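PDB 2PC6: probable acetolactate synthase isozyme III (Small subunit) from Nitrosomonas europaea ATCC 19718, which is probably a regulatory-type small subunit that pairs with a second copy of itself and is built from ACT-like domains, with calcium bound in the model. Local coordinates for residues 19-22 / 23-27; 101-104 / 105-108; 139-142 / 143-146; 155-158 / 159-163. All coordinates share one frame; numbering follows the deposited sequence. Where two conformers were deposited one is given.

Contact 1: 19-22 / 23-27; sequences SRVA and GLFSA
Ser19 O is gripped twice: by the backbone N-H of Gly23, N to O 2.8 Å, and by the hydroxyl of Ser19 of the second subunit. Each Ser19 OG also faces Gly16 O of its own chain, so that it lies between two carbonyl oxygens. The Gly23 N-H meets Ser19 O at a bent 138° and stands above the carbonyl plane, so the helix bond does not take up a lone-pair direction. One residue on, Leu24 N reaches Arg20 O at 3.1 Å and much straighter, 162°. Ser26 N to Ala22 O, also 3.1 Å, keeps the i to i+4 spacing going. Val21 and Phe25, again four apart, meet on the inner side of the helix. The Phe25 ring turns its edge to Val21 O, which lies in the ring plane 3.2 Å from CD1. With CG set anti to its own carbonyl carbon (chi1 -77°), Phe25 leans back along the helix, and its CE1 comes 4.4 Å from Val21 CG1. This is the first helix of the beta-alpha-beta-beta-alpha-beta ACT fold, lying on the sheet beside helix 56-68: Phe25 rests on Leu50 and Ile62, Val21 on Met48 and Leu66. Ala22 presents a small methyl to Ser19 of the second subunit, so this part of the helix forms part of the subunit interface. Leu24 CB rests 3.7 Å from Arg20 O, while the guanidinium of Arg20 turns outward to a salt bridge with Glu71.

Contact 2: 101-104 / 105-108; sequences EEMK and RLAD
Glu102 and Arg105 cross at about a right angle, one helical turn apart, and their charged ends meet with the carboxylate and guanidinium planes 63° from each other. Arg105 NH2 donates to Glu102 OE1 at 2.6 Å, with the N-H angle at 158°. The oxygen lies close to the guanidinium plane, at its edge, and receives the bond on its anti lone pair, the one facing away from OE2. A single N-H therefore carries this salt bridge rather than a paired, two-pronged one. The bend of Glu102 at chi2 (64°) carries its carboxylate out from the helix, and Arg105 folds back toward the N-terminal end to meet it, laying one guanidinium face over the preceding turn, near Glu101 O. Lys104 and Asp108 make a second, i to i+4 bridge on another side of helix 98-109: NZ reaches OD1 at 2.8 Å on the syn lone pair of OD1, and OD2 more weakly at 3.1 Å. This helix belongs to the ACT-like C-terminal half, and its inner side is apolar. There Met103, modelled as selenomethionine, and Leu106 lie side by side pointing the same way, CE to CD1 3.5 Å; two bends in the Met103 chain bring that methyl across. Met103 packs further on Tyr122, and Leu106 on Phe136. Beneath the side chains run regular backbone bonds, among them Arg105 N to Glu101 O at 2.8 Å and Ala107 N to Met103 O at 2.9 Å.

Contact 3: 139-142 / 143-146; sequences AVDC and NLIL
Leu144 leans back over Asp141, and its side chain can be followed outward. CB lies 3.4 Å from Asp141 O; CG, still near that oxygen, comes 4.1 Å from Asp141 CB; and CD1 keeps 4.2 Å from the same methylene before ending against Met103 of helix 98-109. The branch is set by chi1 -57°, with CG anti to the carbonyl carbon of Leu144 and thus turned back toward the start of the turn. Below it the backbone N of Leu144 bonds to Asp141 O at 3.1 Å, and Ile145 N bonds to Cys142 O at 2.7 Å. Both donors stand more than 50° above the carbonyl planes, as two successive i to i+3 bonds of a short 3-10 turn. On the outer side Asn143 lies alongside Asp141, both pointing the same way, and its OD1 touches Asp141 CB at 3.1 Å; the carboxylate and amide planes are 40° apart. On the inner side Val140, the residue where helix 130-139 gives way to extended backbone, crosses Ile145 at about a right angle, CG1 to CG1 4.2 Å. The turn thus joins the last helix of the domain to strand 145-157, outermost of its sheet within this chain, and Leu144 and Leu146 already bond by backbone to Arg94 and Lys92 of strand 83-94. Ile145 also packs on Glu41 of the second subunit. The reversal is closed by backbone bonds and aliphatic packing, with the exposed Asp141 and Asn143 making no salt bridge across it.

Contact 4: 155-158 / 159-163; sequences GLSR and GERVL
Ser157 and Arg161 touch without a hydrogen bond, carbon against oxygen and carbon against carbon. Ser157 CB meets Arg161 O at 3.5 Å and Arg161 CB at 3.8 Å, while Ser157 OG lies 3.6 Å from Arg161 CD. The Arg161 chain starts straight, CG anti to the backbone N (chi1 -173°), and runs past the serine before bending at chi3. Its guanidinium then makes a long, weak ion pair with Glu81. These two residues face each other because the backbone reverses between them in a type II' beta turn, Arg158 to Arg161, at the end of strand 145-157. Gly159 holds the second position with phi 75°, the positive value this turn type calls for. The turn is open: Arg158 O and Arg161 N stay 3.8 Å apart. Much of the hold on it comes from the second subunit, where Lys92 NZ bonds to Ser157 O and Gly159 O, Asp116 takes the N-H of Gly159, and Arg94 pairs with the outward-pointing carboxylate of Glu160. Past the turn the chain heads back to the N-terminal domain, where Leu163 rests on Arg47, Lys74 and Ile76.

The contacts follow one another along the chain, contact 1 in the N-terminal ACT-like domain and contacts 2 and 3 in the C-terminal one. Contacts 1 and 2 lie on opposite sides of the chain's centre, with centres about 40 Å apart. Contacts 2 and 3 touch, their centres about 12 Å apart: Leu106 CD1 meets Val140 CG2 at 3.9 Å, so helix 98-109 packs against the turn after helix 130-139. Contacts 3 and 4 mark the two ends of strand 145-157, about 36 Å between centres; contact 4 lies where that strand ends and the chain turns back toward the N-terminal domain. Contacts 1, 3 and 4 each reach the second subunit, so both domains take part in the dimer.

Contact 1: 19-22 / 23-27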
loop_
_atom_site.group_PDB
_atom_site.type_symbol
_atom_site.label_atom_id
_atom_site.label_comp_id
_atom_site.label_asym_id
_atom_site.label_seq_id
_atom_site.Cartn_x
_atom_site.Cartn_y
_atom_site.Cartn_z
ATOM N N SER A 19 0.841 8.980 -13.033
ATOM C CA SER A 19 1.778 10.099 -13.157
ATOM C C SER A 19 1.029 11.446 -13.303
ATOM O O SER A 19 1.523 12.481 -12.851
ATOM C CB SER A 19 2.757 9.920 -14.326
ATOM O OG SER A 19 2.052 10.205 -15.515
ATOM N N ARG A 20 -0.153 11.423 -13.925
ATOM C CA ARG A 20 -0.964 12.635 -14.030
ATOM C C ARG A 20 -1.604 13.056 -12.688
ATOM O O ARG A 20 -1.686 14.249 -12.382
ATOM C CB ARG A 20 -2.004 12.509 -15.150
ATOM C CG ARG A 20 -1.360 12.765 -16.509
ATOM C CD ARG A 20 -2.345 12.648 -17.711
ATOM N NE ARG A 20 -2.635 11.256 -18.044
ATOM C CZ ARG A 20 -1.856 10.502 -18.827
ATOM N NH1 ARG A 20 -0.726 11.001 -19.337
ATOM N NH2 ARG A 20 -2.195 9.237 -19.092
ATOM N N VAL A 21 -2.054 12.083 -11.897
ATOM C CA VAL A 21 -2.573 12.374 -10.594
ATOM C C VAL A 21 -1.445 12.905 -9.694
ATOM O O VAL A 21 -1.639 13.869 -8.952
ATOM C CB VAL A 21 -3.287 11.159 -10.002
ATOM C CG1 VAL A 21 -3.493 11.319 -8.472
ATOM C CG2 VAL A 21 -4.628 10.991 -10.726
ATOM N N ALA A 22 -0.245 12.333 -9.800
ATOM C CA ALA A 22 0.859 12.803 -8.948
ATOM C C ALA A 22 1.358 14.140 -9.439
ATOM O O ALA A 22 1.799 14.967 -8.615
ATOM C CB ALA A 22 1.981 11.790 -8.867
ATOM N N GLY A 23 1.259 14.385 -10.754
ATOM C CA GLY A 23 1.698 15.657 -11.303
ATOM C C GLY A 23 0.854 16.835 -10.815
ATOM O O GLY A 23 1.364 17.910 -10.473
ATOM N N LEU A 24 -0.452 16.630 -10.779
ATOM C CA LEU A 24 -1.391 17.629 -10.267
ATOM C C LEU A 24 -1.007 18.109 -8.835
ATOM O O LEU A 24 -0.952 19.305 -8.596
ATOM C CB LEU A 24 -2.813 17.055 -10.332
ATOM C CG LEU A 24 -4.014 17.881 -9.870
ATOM C CD1 LEU A 24 -5.294 17.316 -10.472
ATOM C CD2 LEU A 24 -4.105 17.878 -8.349
ATOM N N PHE A 25 -0.713 17.187 -7.920
ATOM C CA PHE A 25 -0.188 17.549 -6.589
ATOM C C PHE A 25 1.114 18.352 -6.651
ATOM O O PHE A 25 1.224 19.467 -6.090
ATOM C CB PHE A 25 0.011 16.307 -5.728
ATOM C CG PHE A 25 -1.277 15.758 -5.163
ATOM C CD1 PHE A 25 -2.126 14.966 -5.947
ATOM C CD2 PHE A 25 -1.655 16.050 -3.831
ATOM C CE1 PHE A 25 -3.317 14.487 -5.434
ATOM C CE2 PHE A 25 -2.858 15.568 -3.301
ATOM C CZ PHE A 25 -3.686 14.787 -4.096
ATOM N N SER A 26 2.081 17.784 -7.364
ATOM C CA SER A 26 3.402 18.347 -7.495
ATOM C C SER A 26 3.355 19.758 -8.028
ATOM O O SER A 26 4.002 20.653 -7.467
ATOM C CB SER A 26 4.220 17.506 -8.439
ATOM O OG SER A 26 5.370 18.228 -8.772
ATOM N N ALA A 27 2.606 19.993 -9.103
ATOM C CA ALA A 27 2.668 21.313 -9.710
ATOM C C ALA A 27 2.467 22.409 -8.658
ATOM O O ALA A 27 3.054 23.502 -8.770
ATOM C CB ALA A 27 1.636 21.459 -10.845
#

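Contact 2: 101-104 / 105-108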
loop_
_atom_site.group_PDB
_atom_site.type_symbol
_atom_site.label_atom_id
_atom_site.label_comp_id
_atom_site.label_asym_id
_atom_site.label_seq_id
_atom_site.Cartn_x
_atom_site.Cartn_y
_atom_site.Cartn_z
ATOM N N GLU A 101 14.724 -10.834 22.753
ATOM C CA GLU A 101 13.555 -11.086 23.559
ATOM C C GLU A 101 12.620 -9.860 23.467
ATOM O O GLU A 101 11.397 -10.018 23.299
ATOM C CB GLU A 101 13.935 -11.402 25.017
ATOM C CG GLU A 101 13.857 -12.894 25.468
ATOM C CD GLU A 101 15.255 -13.631 25.561
ATOM O OE1 GLU A 101 16.282 -13.012 25.112
ATOM O OE2 GLU A 101 15.304 -14.826 26.049
ATOM N N GLU A 102 13.201 -8.658 23.553
ATOM C CA GLU A 102 12.441 -7.427 23.541
ATOM C C GLU A 102 11.619 -7.258 22.259
ATOM O O GLU A 102 10.420 -6.969 22.326
ATOM C CB GLU A 102 13.361 -6.215 23.768
ATOM C CG GLU A 102 12.630 -4.812 23.684
ATOM C CD GLU A 102 11.554 -4.577 24.779
ATOM O OE1 GLU A 102 11.556 -5.284 25.807
ATOM O OE2 GLU A 102 10.720 -3.663 24.636
HETATM N N MSE A 103 12.273 -7.448 21.106
HETATM C CA MSE A 103 11.646 -7.371 19.782
HETATM C C MSE A 103 10.592 -8.418 19.630
HETATM O O MSE A 103 9.554 -8.148 19.042
HETATM C CB MSE A 103 12.659 -7.536 18.649
HETATM C CG MSE A 103 13.635 -6.407 18.488
HETATM SE SE MSE A 103 12.782 -4.670 18.162
HETATM C CE MSE A 103 12.523 -4.041 20.015
ATOM N N LYS A 104 10.835 -9.623 20.149
ATOM C CA LYS A 104 9.790 -10.638 20.118
ATOM C C LYS A 104 8.588 -10.207 21.002
ATOM O O LYS A 104 7.420 -10.316 20.583
ATOM C CB LYS A 104 10.347 -11.998 20.513
ATOM C CG LYS A 104 9.301 -13.143 20.543
ATOM C CD LYS A 104 8.630 -13.408 19.133
ATOM C CE LYS A 104 7.985 -14.824 19.085
ATOM N NZ LYS A 104 6.532 -14.872 19.519
ATOM N N ARG A 105 8.855 -9.693 22.203
ATOM C CA ARG A 105 7.723 -9.175 23.033
ATOM C C ARG A 105 6.897 -8.102 22.335
ATOM O O ARG A 105 5.666 -8.180 22.403
ATOM C CB ARG A 105 8.145 -8.647 24.388
ATOM C CG ARG A 105 8.492 -9.715 25.338
ATOM C CD ARG A 105 8.745 -9.120 26.702
ATOM N NE ARG A 105 9.858 -8.171 26.708
ATOM C CZ ARG A 105 11.118 -8.510 26.981
ATOM N NH1 ARG A 105 11.428 -9.771 27.246
ATOM N NH2 ARG A 105 12.072 -7.577 26.966
ATOM N N LEU A 106 7.563 -7.146 21.654
ATOM C CA LEU A 106 6.867 -6.066 20.926
ATOM C C LEU A 106 6.083 -6.599 19.769
ATOM O O LEU A 106 4.909 -6.208 19.557
ATOM C CB LEU A 106 7.803 -4.963 20.441
ATOM C CG LEU A 106 8.265 -3.926 21.457
ATOM C CD1 LEU A 106 9.347 -2.932 20.861
ATOM C CD2 LEU A 106 7.076 -3.140 22.040
ATOM N N ALA A 107 6.688 -7.504 19.011
ATOM C CA ALA A 107 5.911 -8.152 17.966
ATOM C C ALA A 107 4.628 -8.752 18.596
ATOM O O ALA A 107 3.527 -8.460 18.107
ATOM C CB ALA A 107 6.729 -9.210 17.202
ATOM N N ASP A 108 4.729 -9.564 19.648
ATOM C CA ASP A 108 3.523 -10.218 20.195
ATOM C C ASP A 108 2.517 -9.205 20.715
ATOM O O ASP A 108 1.324 -9.343 20.530
ATOM C CB ASP A 108 3.837 -11.225 21.331
ATOM C CG ASP A 108 4.715 -12.426 20.872
ATOM O OD1 ASP A 108 4.724 -12.782 19.671
ATOM O OD2 ASP A 108 5.401 -13.036 21.750
#

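Contact 3: 139-142 / 143-146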
loop_
_atom_site.group_PDB
_atom_site.type_symbol
_atom_site.label_atom_id
_atom_site.label_comp_id
_atom_site.label_asym_id
_atom_site.label_seq_id
_atom_site.Cartn_x
_atom_site.Cartn_y
_atom_site.Cartn_z
ATOM N N ALA A 139 7.274 2.860 20.139
ATOM C CA ALA A 139 7.717 1.897 21.132
ATOM C C ALA A 139 9.062 1.283 20.789
ATOM O O ALA A 139 9.796 0.998 21.675
ATOM C CB ALA A 139 6.673 0.831 21.359
ATOM N N VAL A 140 9.402 1.100 19.524
ATOM C CA VAL A 140 10.718 0.553 19.194
ATOM C C VAL A 140 11.833 1.588 19.356
ATOM O O VAL A 140 11.613 2.785 19.112
ATOM C CB VAL A 140 10.746 0.060 17.761
ATOM C CG1 VAL A 140 12.033 -0.695 17.512
ATOM C CG2 VAL A 140 9.599 -0.907 17.527
ATOM N N ASP A 141 13.026 1.163 19.762
ATOM C CA ASP A 141 14.155 2.104 19.772
ATOM C C ASP A 141 14.518 2.320 18.307
ATOM O O ASP A 141 14.721 1.333 17.573
ATOM C CB ASP A 141 15.392 1.564 20.532
ATOM C CG ASP A 141 15.203 1.451 22.083
ATOM O OD1 ASP A 141 14.498 2.269 22.751
ATOM O OD2 ASP A 141 15.825 0.514 22.643
ATOM N N CYS A 142 14.618 3.589 17.902
ATOM C CA CYS A 142 14.938 3.960 16.518
ATOM C C CYS A 142 16.246 3.355 16.016
ATOM O O CYS A 142 16.288 2.853 14.894
ATOM C CB CYS A 142 14.919 5.492 16.308
ATOM S SG CYS A 142 16.141 6.466 17.245
ATOM N N ASN A 143 17.285 3.359 16.852
ATOM C CA ASN A 143 18.612 2.813 16.481
ATOM C C ASN A 143 18.546 1.330 16.048
ATOM O O ASN A 143 19.358 0.864 15.244
ATOM C CB ASN A 143 19.640 3.034 17.608
ATOM C CG ASN A 143 19.215 2.367 18.909
ATOM O OD1 ASN A 143 18.054 2.474 19.318
ATOM N ND2 ASN A 143 20.130 1.645 19.549
ATOM N N LEU A 144 17.537 0.614 16.555
ATOM C CA LEU A 144 17.263 -0.740 16.098
ATOM C C LEU A 144 16.672 -0.801 14.710
ATOM O O LEU A 144 16.791 -1.822 14.049
ATOM C CB LEU A 144 16.404 -1.542 17.078
ATOM C CG LEU A 144 17.050 -1.595 18.458
ATOM C CD1 LEU A 144 16.239 -2.372 19.502
ATOM C CD2 LEU A 144 18.479 -2.101 18.336
ATOM N N ILE A 145 16.043 0.240 14.215
ATOM C CA ILE A 145 15.374 -0.020 12.956
ATOM C C ILE A 145 16.356 -0.059 11.804
ATOM O O ILE A 145 17.081 0.897 11.586
ATOM C CB ILE A 145 14.268 0.961 12.719
ATOM C CG1 ILE A 145 13.128 0.607 13.680
ATOM C CG2 ILE A 145 13.788 0.886 11.268
ATOM C CD1 ILE A 145 12.143 1.723 13.841
ATOM N N LEU A 146 16.420 -1.162 11.068
ATOM C CA LEU A 146 17.309 -1.170 9.890
ATOM C C LEU A 146 16.689 -0.533 8.646
ATOM O O LEU A 146 17.356 0.238 7.943
ATOM C CB LEU A 146 17.806 -2.571 9.565
ATOM C CG LEU A 146 18.635 -3.251 10.643
ATOM C CD1 LEU A 146 18.718 -4.728 10.343
ATOM C CD2 LEU A 146 20.012 -2.618 10.654
#

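Contact 4: 155-158 / 159-163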
loop_
_atom_site.group_PDB
_atom_site.type_symbol
_atom_site.label_atom_id
_atom_site.label_comp_id
_atom_site.label_asym_id
_atom_site.label_seq_id
_atom_site.Cartn_x
_atom_site.Cartn_y
_atom_site.Cartn_z
ATOM N N GLY A 155 -8.489 2.074 2.650
ATOM C CA GLY A 155 -9.761 2.256 3.346
ATOM C C GLY A 155 -11.024 2.019 2.541
ATOM O O GLY A 155 -11.030 2.067 1.299
ATOM N N LEU A 156 -12.111 1.780 3.254
ATOM C CA LEU A 156 -13.417 1.646 2.631
ATOM C C LEU A 156 -14.404 2.374 3.542
ATOM O O LEU A 156 -14.145 2.499 4.753
ATOM C CB LEU A 156 -13.818 0.172 2.482
ATOM C CG LEU A 156 -13.038 -0.726 1.506
ATOM C CD1 LEU A 156 -13.554 -2.191 1.489
ATOM C CD2 LEU A 156 -13.057 -0.095 0.087
ATOM N N SER A 157 -15.495 2.875 2.969
ATOM C CA SER A 157 -16.613 3.392 3.743
ATOM C C SER A 157 -17.255 2.287 4.579
ATOM O O SER A 157 -17.189 1.115 4.198
ATOM C CB SER A 157 -17.637 3.952 2.786
ATOM O OG SER A 157 -17.136 5.155 2.188
ATOM N N ARG A 158 -17.840 2.642 5.718
ATOM C CA ARG A 158 -18.586 1.676 6.521
ATOM C C ARG A 158 -19.893 1.383 5.864
ATOM O O ARG A 158 -20.486 2.263 5.273
ATOM C CB ARG A 158 -18.872 2.171 7.953
ATOM C CG ARG A 158 -17.700 1.903 8.909
ATOM C CD ARG A 158 -18.066 1.751 10.401
ATOM N NE ARG A 158 -16.852 1.800 11.236
ATOM C CZ ARG A 158 -16.020 0.767 11.498
ATOM N NH1 ARG A 158 -16.262 -0.455 11.028
ATOM N NH2 ARG A 158 -14.928 0.946 12.254
ATOM N N GLY A 159 -20.344 0.146 5.990
ATOM C CA GLY A 159 -21.702 -0.191 5.644
ATOM C C GLY A 159 -21.898 -0.256 4.162
ATOM O O GLY A 159 -20.969 -0.557 3.421
ATOM N N GLU A 160 -23.122 0.022 3.749
ATOM C CA GLU A 160 -23.526 -0.060 2.363
ATOM C C GLU A 160 -22.835 0.950 1.434
ATOM O O GLU A 160 -22.815 0.733 0.221
ATOM C CB GLU A 160 -25.066 0.085 2.211
ATOM C CG GLU A 160 -25.919 -1.120 2.740
ATOM C CD GLU A 160 -25.582 -2.502 2.089
ATOM O OE1 GLU A 160 -25.172 -2.558 0.904
ATOM O OE2 GLU A 160 -25.739 -3.540 2.776
ATOM N N ARG A 161 -22.288 2.048 1.955
ATOM C CA ARG A 161 -21.683 3.035 1.039
ATOM C C ARG A 161 -20.526 2.408 0.213
ATOM O O ARG A 161 -19.564 1.837 0.768
ATOM C CB ARG A 161 -21.253 4.299 1.781
ATOM C CG ARG A 161 -20.775 5.438 0.876
ATOM C CD ARG A 161 -20.366 6.692 1.687
ATOM N NE ARG A 161 -21.094 6.718 2.958
ATOM C CZ ARG A 161 -22.109 7.525 3.273
ATOM N NH1 ARG A 161 -22.556 8.461 2.418
ATOM N NH2 ARG A 161 -22.675 7.396 4.483
ATOM N N VAL A 162 -20.640 2.479 -1.110
ATOM C CA VAL A 162 -19.565 2.022 -1.972
ATOM C C VAL A 162 -19.149 3.115 -2.953
ATOM O O VAL A 162 -19.961 3.959 -3.349
ATOM C CB VAL A 162 -19.872 0.648 -2.640
ATOM C CG1 VAL A 162 -20.301 -0.374 -1.587
ATOM C CG2 VAL A 162 -20.954 0.779 -3.649
ATOM N N LEU A 163 -17.867 3.143 -3.318
ATOM C CA LEU A 163 -17.364 4.216 -4.179
ATOM C C LEU A 163 -17.931 4.166 -5.601
ATOM O O LEU A 163 -18.315 5.197 -6.135
ATOM C CB LEU A 163 -15.839 4.239 -4.183
ATOM C CG LEU A 163 -15.139 5.342 -4.992
ATOM C CD1 LEU A 163 -15.491 6.744 -4.504
ATOM C CD2 LEU A 163 -13.652 5.122 -4.926
#